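Local atomic coordinates of bacterial regulatory proteins, tetR family (Corynebacterium glutamicum, PDB entry 3AQT), a protein that acts as a TetR-family transcriptional repressor, probably binding DNA through a helix-turn-helix domain, and takes up resorcinol as its inducer. Residues R164-G169 and F175-L180; P160-D165 and L182-T187; E45-R50 and A76-G81. All coordinates share one frame; numbering follows the deposited sequence.

Contact 1. Residues R164-G169 and F175-L180; sequences RDLLHG and FTIEDL. With RCO (resorcinol), chain D.
Phe-175 brings its ring up to Gly-169, with Phe-175 CD2 3.4 Å from Gly-169 CA. Its CG lies anti to its own carbonyl carbon (chi1 -58°), which directs the ring toward helix 159-171. There Leu-166 O sits at the ring edge, in plane, 3.7 Å from Phe-175 CD2, and Leu-166 CD2 lies 3.9 Å from Phe-175 CE2, the two side chains crossing at about a right angle. One backbone hydrogen bond, Phe-175 N to Gly-169 O (2.9 Å), fixes the start of the returning chain. Leu-166 works with two parts: while CD2 meets the ring, CB takes Leu-180 CD1 (4.1 Å) and Ile-177 CD1. Leu-180 completes the apolar seam by sending CD2 to Leu-167 CD1 (3.9 Å). On another side of the helix Asp-165 OD2 accepts a hydrogen bond from resorcinol O3 (2.6 Å). Asp-165 OD1 is gripped side-on by Arg-164 NE and NH2, both from the same face of the carboxylate, which probably steadies the group and offsets its charge. Glu-178 forms salt bridges with Arg-219 and Arg-229 of the second subunit. The loop joining helices 159-171 and 180-199 thus folds back on the first of them, within the all-helical C-terminal ligand-binding domain of a TetR-family regulator, beside its inducer pocket.

Contact 2. Residues P160-D165 and L182-T187; sequences PRARRD and LATTCT. With RCO (resorcinol), chain D.
Arg-163 and Thr-184 bring helices 159-171 and 180-199 within 5.7 Å of each other, CA to CA. This is a helix-helix packing contact of the all-helical TetR C-terminal domain, small and without a hydrogen bond between its segments. Thr-184 does most of the touching: OG1 rests 3.5 Å from Arg-163 CB and also lies close to Arg-163 CG, the two side chains crossing at about a right angle. Its hydroxyl is hydrogen-bonded to Leu-180 O, one turn back in its own helix, so it meets the arginine as a packing surface. With OG1 anti to the carbonyl carbon (chi1 -62°), CG2 is left to approach Ala-162 CB at 4.5 Å. Arg-163 runs out extended beyond the threonine, and its NE forms a salt bridge with Asp-181. Along helix 180-199, Ala-183 O accepts hydrogen bonds from both N and OG1 of Thr-187, which come from opposite faces of its carbonyl plane. Helix 159-171 meanwhile gives a wall to the resorcinol pocket. Arg-161 and Arg-164 both form salt bridges with Asp-110, and Arg-161 CA lies 4.1 Å above the centre of the Arg-164 guanidinium. At this wall Arg-161 CB is 3.5 Å from resorcinol O1, and Ala-162 CB is 3.7 Å from resorcinol C4.

Contact 3. Residues E45-R50 and A76-G81; sequences EQTRAR and ANIGTG
Arg-50, on helix 41-62, directs its CB toward Ala-76 and meets the methyl CB of that alanine at 4.1 Å. The same methyl rests 3.9 Å from Arg-50 O, so the alanine packs on backbone and side chain of one residue. From CB the arginine turns with CG anti to its carbonyl carbon (chi1 -68°) and then runs extended to NE. This carries CD past the carbonyl of Ala-76, 4.4 Å from its O, without a direct polar bond. At the tip, one face of the guanidinium has Gln-46 NE2 3.0 Å above its plane, offset toward the rim; the glutamine comes from the preceding turn of the same helix. The edge is used differently: a water lies there in the guanidinium plane, accepting from Arg-50 NH1 at 2.9 Å. It donates in turn to Ala-76 O at 2.7 Å, so the polar link between the segments passes through one solvent molecule. Three residues earlier on the helix, Thr-47 adds an apolar touch, CG2 to Ile-78 CD1 at 4.2 Å, while its OG1 is bonded to Lys-43 O within the helix. Leu-51 packs on both Ala-76 and Ile-78, extending the apolar patch along helix 41-62. Between the two, Asn-77 takes positive phi (65°) and ends helix 69-75 in a Schellman motif, turning the chain so that Ile-78 points back at the first helix. The arrangement sets the turn of the predicted helix-turn-helix against the first helix, as in the N-terminal DNA-binding domain of TetR-family regulators.

Overall arrangement
From the N terminus, contact 3 closes first: the chain runs from helix 41-62 through helix 69-75 and returns at 76-81, finishing within the DNA-binding domain. Helices 90-111, 119-134, 138-146 and 150-157 follow before the other two contacts open on helix 159-171. Contact 1 is nested in contact 2: the loop before helix 180-199 folds back on the later part of helix 159-171, and helix 180-199 then passes its earlier part. The two share Arg-164 and Asp-165, touch through Leu-166 and Ala-183, and both border resorcinol. Contact 3 lies about 35 Å from contact 2, centre to centre, across the chain's centre.

Contact 1. Residues R164-G169 and F175-L180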
loop_
_atom_site.group_PDB
_atom_site.type_symbol
_atom_site.label_atom_id
_atom_site.label_comp_id
_atom_site.label_asym_id
_atom_site.label_seq_id
_atom_site.Cartn_x
_atom_site.Cartn_y
_atom_site.Cartn_z
ATOM N N ARG B 164 15.334 11.727 -2.524
ATOM C CA ARG B 164 16.501 12.567 -2.304
ATOM C C ARG B 164 17.218 12.121 -1.038
ATOM O O ARG B 164 18.428 11.887 -1.041
ATOM C CB ARG B 164 16.069 14.025 -2.135
ATOM C CG ARG B 164 17.193 14.970 -1.717
ATOM C CD ARG B 164 16.626 16.234 -1.117
ATOM N NE ARG B 164 15.908 15.958 0.123
ATOM C CZ ARG B 164 14.859 16.650 0.557
ATOM N NH1 ARG B 164 14.392 17.670 -0.153
ATOM N NH2 ARG B 164 14.279 16.324 1.705
ATOM N N ASP B 165 16.459 12.019 0.049
ATOM C CA ASP B 165 17.024 11.610 1.319
ATOM C C ASP B 165 17.668 10.230 1.207
ATOM O O ASP B 165 18.744 10.001 1.752
ATOM C CB ASP B 165 15.952 11.630 2.420
ATOM C CG ASP B 165 15.540 13.048 2.811
ATOM O OD1 ASP B 165 16.270 14.003 2.474
ATOM O OD2 ASP B 165 14.492 13.216 3.471
ATOM N N LEU B 166 17.023 9.316 0.492
ATOM C CA LEU B 166 17.569 7.979 0.318
ATOM C C LEU B 166 18.823 7.993 -0.550
ATOM O O LEU B 166 19.789 7.294 -0.255
ATOM C CB LEU B 166 16.523 7.053 -0.293
ATOM C CG LEU B 166 15.364 6.682 0.640
ATOM C CD1 LEU B 166 14.373 5.800 -0.123
ATOM C CD2 LEU B 166 15.893 5.961 1.889
ATOM N N LEU B 167 18.815 8.785 -1.617
ATOM C CA LEU B 167 19.979 8.877 -2.487
ATOM C C LEU B 167 21.166 9.387 -1.680
ATOM O O LEU B 167 22.295 8.927 -1.840
ATOM C CB LEU B 167 19.719 9.839 -3.641
ATOM C CG LEU B 167 20.961 10.078 -4.508
ATOM C CD1 LEU B 167 21.462 8.743 -5.069
ATOM C CD2 LEU B 167 20.632 11.061 -5.624
ATOM N N HIS B 168 20.892 10.360 -0.820
ATOM C CA HIS B 168 21.904 10.950 0.041
ATOM C C HIS B 168 22.537 9.843 0.898
ATOM O O HIS B 168 23.759 9.717 0.971
ATOM C CB HIS B 168 21.231 12.022 0.908
ATOM C CG HIS B 168 22.131 12.638 1.930
ATOM N ND1 HIS B 168 23.505 12.614 1.826
ATOM C CD2 HIS B 168 21.850 13.309 3.073
ATOM C CE1 HIS B 168 24.032 13.242 2.864
ATOM N NE2 HIS B 168 23.049 13.671 3.635
ATOM N N GLY B 169 21.694 9.028 1.525
ATOM C CA GLY B 169 22.190 7.948 2.357
ATOM C C GLY B 169 22.948 6.887 1.577
ATOM O O GLY B 169 23.826 6.210 2.112
ATOM N N PHE B 175 23.259 3.711 3.549
ATOM C CA PHE B 175 22.218 2.786 3.125
ATOM C C PHE B 175 22.687 1.834 2.035
ATOM O O PHE B 175 23.644 2.118 1.312
ATOM C CB PHE B 175 21.001 3.538 2.561
ATOM C CG PHE B 175 20.375 4.519 3.506
ATOM C CD1 PHE B 175 20.347 4.284 4.869
ATOM C CD2 PHE B 175 19.771 5.668 3.015
ATOM C CE1 PHE B 175 19.724 5.186 5.732
ATOM C CE2 PHE B 175 19.146 6.573 3.865
ATOM C CZ PHE B 175 19.122 6.333 5.226
ATOM N N THR B 176 21.986 0.709 1.919
ATOM C CA THR B 176 22.253 -0.279 0.883
ATOM C C THR B 176 20.918 -0.432 0.165
ATOM O O THR B 176 19.951 -0.917 0.749
ATOM C CB THR B 176 22.663 -1.640 1.473
ATOM O OG1 THR B 176 23.924 -1.510 2.138
ATOM C CG2 THR B 176 22.776 -2.689 0.369
ATOM N N ILE B 177 20.866 -0.008 -1.091
ATOM C CA ILE B 177 19.634 -0.070 -1.865
ATOM C C ILE B 177 19.931 -0.484 -3.293
ATOM O O ILE B 177 20.792 0.105 -3.941
ATOM C CB ILE B 177 18.948 1.317 -1.900
ATOM C CG1 ILE B 177 18.635 1.788 -0.483
ATOM C CG2 ILE B 177 17.690 1.264 -2.746
ATOM C CD1 ILE B 177 18.301 3.273 -0.356
ATOM N N GLU B 178 19.203 -1.476 -3.798
ATOM C CA GLU B 178 19.425 -1.948 -5.163
ATOM C C GLU B 178 18.630 -1.152 -6.190
ATOM O O GLU B 178 19.083 -0.955 -7.317
ATOM C CB GLU B 178 19.067 -3.425 -5.269
ATOM C CG GLU B 178 19.918 -4.311 -4.381
ATOM C CD GLU B 178 19.344 -5.701 -4.230
ATOM O OE1 GLU B 178 18.271 -5.834 -3.605
ATOM O OE2 GLU B 178 19.956 -6.658 -4.740
ATOM N N ASP B 179 17.438 -0.703 -5.806
ATOM C CA ASP B 179 16.607 0.080 -6.711
ATOM C C ASP B 179 15.976 1.244 -5.948
ATOM O O ASP B 179 15.119 1.055 -5.082
ATOM C CB ASP B 179 15.522 -0.793 -7.333
ATOM C CG ASP B 179 14.740 -0.063 -8.412
ATOM O OD1 ASP B 179 14.297 1.076 -8.159
ATOM O OD2 ASP B 179 14.564 -0.631 -9.513
ATOM N N LEU B 180 16.409 2.448 -6.298
ATOM C CA LEU B 180 15.961 3.674 -5.663
ATOM C C LEU B 180 14.465 3.974 -5.770
ATOM O O LEU B 180 13.849 4.438 -4.804
ATOM C CB LEU B 180 16.773 4.829 -6.232
ATOM C CG LEU B 180 17.167 5.969 -5.301
ATOM C CD1 LEU B 180 17.599 5.447 -3.939
ATOM C CD2 LEU B 180 18.299 6.732 -5.968
HETATM C C1 RCO D . 9.825 13.130 3.254
HETATM C C2 RCO D . 11.215 12.821 3.381
HETATM C C3 RCO D . 11.621 11.499 3.711
HETATM C C4 RCO D . 10.646 10.504 3.903
HETATM C C5 RCO D . 9.281 10.806 3.778
HETATM C C6 RCO D . 8.867 12.125 3.450
HETATM O O1 RCO D . 9.435 14.427 2.933
HETATM O O3 RCO D . 12.967 11.168 3.845
#

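Contact 2. Residues P160-D165 and L182-T187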
loop_
_atom_site.group_PDB
_atom_site.type_symbol
_atom_site.label_atom_id
_atom_site.label_comp_id
_atom_site.label_asym_id
_atom_site.label_seq_id
_atom_site.Cartn_x
_atom_site.Cartn_y
_atom_site.Cartn_z
ATOM N N PRO B 160 9.670 12.657 -4.246
ATOM C CA PRO B 160 10.941 13.265 -4.654
ATOM C C PRO B 160 11.807 13.629 -3.459
ATOM O O PRO B 160 13.034 13.593 -3.545
ATOM C CB PRO B 160 10.502 14.486 -5.453
ATOM C CG PRO B 160 9.166 14.060 -6.018
ATOM C CD PRO B 160 8.526 13.380 -4.835
ATOM N N ARG B 161 11.167 13.968 -2.344
ATOM C CA ARG B 161 11.901 14.330 -1.136
ATOM C C ARG B 161 12.503 13.092 -0.478
ATOM O O ARG B 161 13.651 13.104 -0.021
ATOM C CB ARG B 161 10.980 15.056 -0.142
ATOM C CG ARG B 161 10.535 16.432 -0.608
ATOM C CD ARG B 161 9.625 17.116 0.401
ATOM N NE ARG B 161 9.476 18.538 0.091
ATOM C CZ ARG B 161 8.587 19.045 -0.759
ATOM N NH1 ARG B 161 7.730 18.253 -1.399
ATOM N NH2 ARG B 161 8.574 20.346 -0.996
ATOM N N ALA B 162 11.718 12.023 -0.427
ATOM C CA ALA B 162 12.172 10.783 0.179
ATOM C C ALA B 162 13.291 10.196 -0.667
ATOM O O ALA B 162 14.304 9.750 -0.147
ATOM C CB ALA B 162 11.019 9.796 0.283
ATOM N N ARG B 163 13.105 10.207 -1.978
ATOM C CA ARG B 163 14.109 9.662 -2.871
ATOM C C ARG B 163 15.425 10.409 -2.652
ATOM O O ARG B 163 16.494 9.803 -2.594
ATOM C CB ARG B 163 13.638 9.800 -4.327
ATOM C CG ARG B 163 14.420 8.966 -5.326
ATOM C CD ARG B 163 13.849 9.113 -6.728
ATOM N NE ARG B 163 14.411 8.142 -7.663
ATOM C CZ ARG B 163 15.645 8.203 -8.150
ATOM N NH1 ARG B 163 16.453 9.195 -7.796
ATOM N NH2 ARG B 163 16.073 7.273 -8.990
ATOM N N ARG B 164 15.334 11.727 -2.524
ATOM C CA ARG B 164 16.501 12.567 -2.304
ATOM C C ARG B 164 17.218 12.121 -1.038
ATOM O O ARG B 164 18.428 11.887 -1.041
ATOM C CB ARG B 164 16.069 14.025 -2.135
ATOM C CG ARG B 164 17.193 14.970 -1.717
ATOM C CD ARG B 164 16.626 16.234 -1.117
ATOM N NE ARG B 164 15.908 15.958 0.123
ATOM C CZ ARG B 164 14.859 16.650 0.557
ATOM N NH1 ARG B 164 14.392 17.670 -0.153
ATOM N NH2 ARG B 164 14.279 16.324 1.705
ATOM N N ASP B 165 16.459 12.019 0.049
ATOM C CA ASP B 165 17.024 11.610 1.319
ATOM C C ASP B 165 17.668 10.230 1.207
ATOM O O ASP B 165 18.744 10.001 1.752
ATOM C CB ASP B 165 15.952 11.630 2.420
ATOM C CG ASP B 165 15.540 13.048 2.811
ATOM O OD1 ASP B 165 16.270 14.003 2.474
ATOM O OD2 ASP B 165 14.492 13.216 3.471
ATOM N N LEU B 182 12.134 1.742 -6.255
ATOM C CA LEU B 182 11.463 0.698 -5.503
ATOM C C LEU B 182 11.438 1.050 -4.021
ATOM O O LEU B 182 10.403 0.948 -3.370
ATOM C CB LEU B 182 12.178 -0.640 -5.692
ATOM C CG LEU B 182 11.568 -1.770 -4.852
ATOM C CD1 LEU B 182 10.207 -2.138 -5.436
ATOM C CD2 LEU B 182 12.483 -2.985 -4.831
ATOM N N ALA B 183 12.578 1.473 -3.485
ATOM C CA ALA B 183 12.649 1.820 -2.072
ATOM C C ALA B 183 11.715 2.973 -1.759
ATOM O O ALA B 183 11.081 3.004 -0.709
ATOM C CB ALA B 183 14.076 2.179 -1.684
ATOM N N THR B 184 11.623 3.928 -2.668
ATOM C CA THR B 184 10.746 5.065 -2.435
ATOM C C THR B 184 9.275 4.642 -2.429
ATOM O O THR B 184 8.526 4.978 -1.513
ATOM C CB THR B 184 10.952 6.160 -3.514
ATOM O OG1 THR B 184 12.299 6.646 -3.435
ATOM C CG2 THR B 184 9.982 7.323 -3.297
ATOM N N THR B 185 8.866 3.894 -3.444
ATOM C CA THR B 185 7.480 3.476 -3.520
ATOM C C THR B 185 7.089 2.495 -2.411
ATOM O O THR B 185 5.968 2.553 -1.901
ATOM C CB THR B 185 7.155 2.878 -4.908
ATOM O OG1 THR B 185 5.736 2.770 -5.051
ATOM C CG2 THR B 185 7.791 1.509 -5.080
ATOM N N CYS B 186 8.007 1.613 -2.019
ATOM C CA CYS B 186 7.714 0.651 -0.958
ATOM C C CYS B 186 7.584 1.343 0.390
ATOM O O CYS B 186 6.780 0.939 1.236
ATOM C CB CYS B 186 8.802 -0.422 -0.881
ATOM S SG CYS B 186 8.704 -1.636 -2.211
ATOM N N THR B 187 8.385 2.385 0.586
ATOM C CA THR B 187 8.352 3.147 1.823
ATOM C C THR B 187 6.941 3.695 2.037
ATOM O O THR B 187 6.362 3.540 3.108
ATOM C CB THR B 187 9.362 4.317 1.774
ATOM O OG1 THR B 187 10.685 3.791 1.637
ATOM C CG2 THR B 187 9.286 5.152 3.035
HETATM C C1 RCO D . 9.825 13.130 3.254
HETATM C C2 RCO D . 11.215 12.821 3.381
HETATM C C3 RCO D . 11.621 11.499 3.711
HETATM C C4 RCO D . 10.646 10.504 3.903
HETATM C C5 RCO D . 9.281 10.806 3.778
HETATM C C6 RCO D . 8.867 12.125 3.450
HETATM O O1 RCO D . 9.435 14.427 2.933
HETATM O O3 RCO D . 12.967 11.168 3.845
#

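Contact 3. Residues E45-R50 and A76-G81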
loop_
_atom_site.group_PDB
_atom_site.type_symbol
_atom_site.label_atom_id
_atom_site.label_comp_id
_atom_site.label_asym_id
_atom_site.label_seq_id
_atom_site.Cartn_x
_atom_site.Cartn_y
_atom_site.Cartn_z
ATOM N N GLU B 45 -9.596 29.543 -12.276
ATOM C CA GLU B 45 -8.390 29.384 -11.479
ATOM C C GLU B 45 -8.604 29.716 -10.008
ATOM O O GLU B 45 -8.249 28.924 -9.133
ATOM C CB GLU B 45 -7.266 30.251 -12.050
ATOM C CG GLU B 45 -6.452 29.567 -13.145
ATOM C CD GLU B 45 -5.635 30.550 -13.971
ATOM O OE1 GLU B 45 -5.079 31.506 -13.387
ATOM O OE2 GLU B 45 -5.543 30.358 -15.205
ATOM N N GLN B 46 -9.185 30.879 -9.728
ATOM C CA GLN B 46 -9.417 31.257 -8.341
ATOM C C GLN B 46 -10.549 30.466 -7.685
ATOM O O GLN B 46 -10.555 30.285 -6.470
ATOM C CB GLN B 46 -9.685 32.761 -8.220
ATOM C CG GLN B 46 -10.824 33.267 -9.078
ATOM C CD GLN B 46 -11.313 34.636 -8.631
ATOM O OE1 GLN B 46 -10.511 35.546 -8.362
ATOM N NE2 GLN B 46 -12.633 34.793 -8.552
ATOM N N THR B 47 -11.503 29.994 -8.482
ATOM C CA THR B 47 -12.608 29.211 -7.941
ATOM C C THR B 47 -12.082 27.860 -7.469
ATOM O O THR B 47 -12.461 27.393 -6.393
ATOM C CB THR B 47 -13.732 28.999 -8.983
ATOM O OG1 THR B 47 -14.243 30.272 -9.395
ATOM C CG2 THR B 47 -14.873 28.195 -8.378
ATOM N N ARG B 48 -11.212 27.230 -8.265
ATOM C CA ARG B 48 -10.637 25.947 -7.856
ATOM C C ARG B 48 -9.915 26.179 -6.538
ATOM O O ARG B 48 -10.067 25.410 -5.589
ATOM C CB ARG B 48 -9.637 25.397 -8.888
ATOM C CG ARG B 48 -10.277 24.830 -10.150
ATOM C CD ARG B 48 -9.259 24.284 -11.153
ATOM N NE ARG B 48 -8.907 22.880 -10.924
ATOM C CZ ARG B 48 -7.910 22.455 -10.146
ATOM N NH1 ARG B 48 -7.135 23.324 -9.498
ATOM N NH2 ARG B 48 -7.683 21.151 -10.015
ATOM N N ALA B 49 -9.139 27.254 -6.481
ATOM C CA ALA B 49 -8.397 27.596 -5.283
ATOM C C ALA B 49 -9.329 27.764 -4.087
ATOM O O ALA B 49 -9.048 27.258 -2.991
ATOM C CB ALA B 49 -7.605 28.869 -5.519
ATOM N N ARG B 50 -10.443 28.465 -4.298
ATOM C CA ARG B 50 -11.412 28.696 -3.232
ATOM C C ARG B 50 -12.115 27.423 -2.806
ATOM O O ARG B 50 -12.440 27.250 -1.626
ATOM C CB ARG B 50 -12.439 29.735 -3.668
ATOM C CG ARG B 50 -11.851 31.110 -3.826
ATOM C CD ARG B 50 -12.861 32.082 -4.380
ATOM N NE ARG B 50 -12.237 33.362 -4.689
ATOM C CZ ARG B 50 -12.884 34.409 -5.193
ATOM N NH1 ARG B 50 -14.185 34.324 -5.446
ATOM N NH2 ARG B 50 -12.234 35.541 -5.437
ATOM N N ALA B 76 -17.265 28.289 -0.668
ATOM C CA ALA B 76 -16.514 29.000 -1.692
ATOM C C ALA B 76 -17.379 30.085 -2.321
ATOM O O ALA B 76 -16.922 30.837 -3.185
ATOM C CB ALA B 76 -16.049 28.034 -2.754
ATOM N N ASN B 77 -18.637 30.143 -1.890
ATOM C CA ASN B 77 -19.586 31.129 -2.383
ATOM C C ASN B 77 -19.947 30.983 -3.868
ATOM O O ASN B 77 -19.776 31.921 -4.646
ATOM C CB ASN B 77 -19.042 32.533 -2.109
ATOM C CG ASN B 77 -20.049 33.621 -2.405
ATOM O OD1 ASN B 77 -21.182 33.572 -1.933
ATOM N ND2 ASN B 77 -19.638 34.618 -3.183
ATOM N N ILE B 78 -20.430 29.802 -4.258
ATOM C CA ILE B 78 -20.865 29.549 -5.636
ATOM C C ILE B 78 -22.064 28.588 -5.637
ATOM O O ILE B 78 -22.320 27.902 -4.642
ATOM C CB ILE B 78 -19.742 28.934 -6.531
ATOM C CG1 ILE B 78 -19.396 27.519 -6.063
ATOM C CG2 ILE B 78 -18.506 29.814 -6.502
ATOM C CD1 ILE B 78 -18.600 26.685 -7.065
ATOM N N GLY B 79 -22.802 28.549 -6.748
ATOM C CA GLY B 79 -23.953 27.661 -6.837
ATOM C C GLY B 79 -23.530 26.205 -6.799
ATOM O O GLY B 79 -22.560 25.822 -7.459
ATOM N N THR B 80 -24.248 25.382 -6.039
ATOM C CA THR B 80 -23.905 23.961 -5.924
ATOM C C THR B 80 -23.866 23.235 -7.262
ATOM O O THR B 80 -22.985 22.397 -7.505
ATOM C CB THR B 80 -24.891 23.210 -5.009
ATOM O OG1 THR B 80 -24.783 23.710 -3.670
ATOM C CG2 THR B 80 -24.586 21.716 -5.019
ATOM N N GLY B 81 -24.822 23.551 -8.130
ATOM C CA GLY B 81 -24.868 22.902 -9.424
ATOM C C GLY B 81 -23.738 23.311 -10.348
ATOM O O GLY B 81 -23.678 22.846 -11.484
HETATM O O HOH W 1 -16.185 32.233 -5.366
#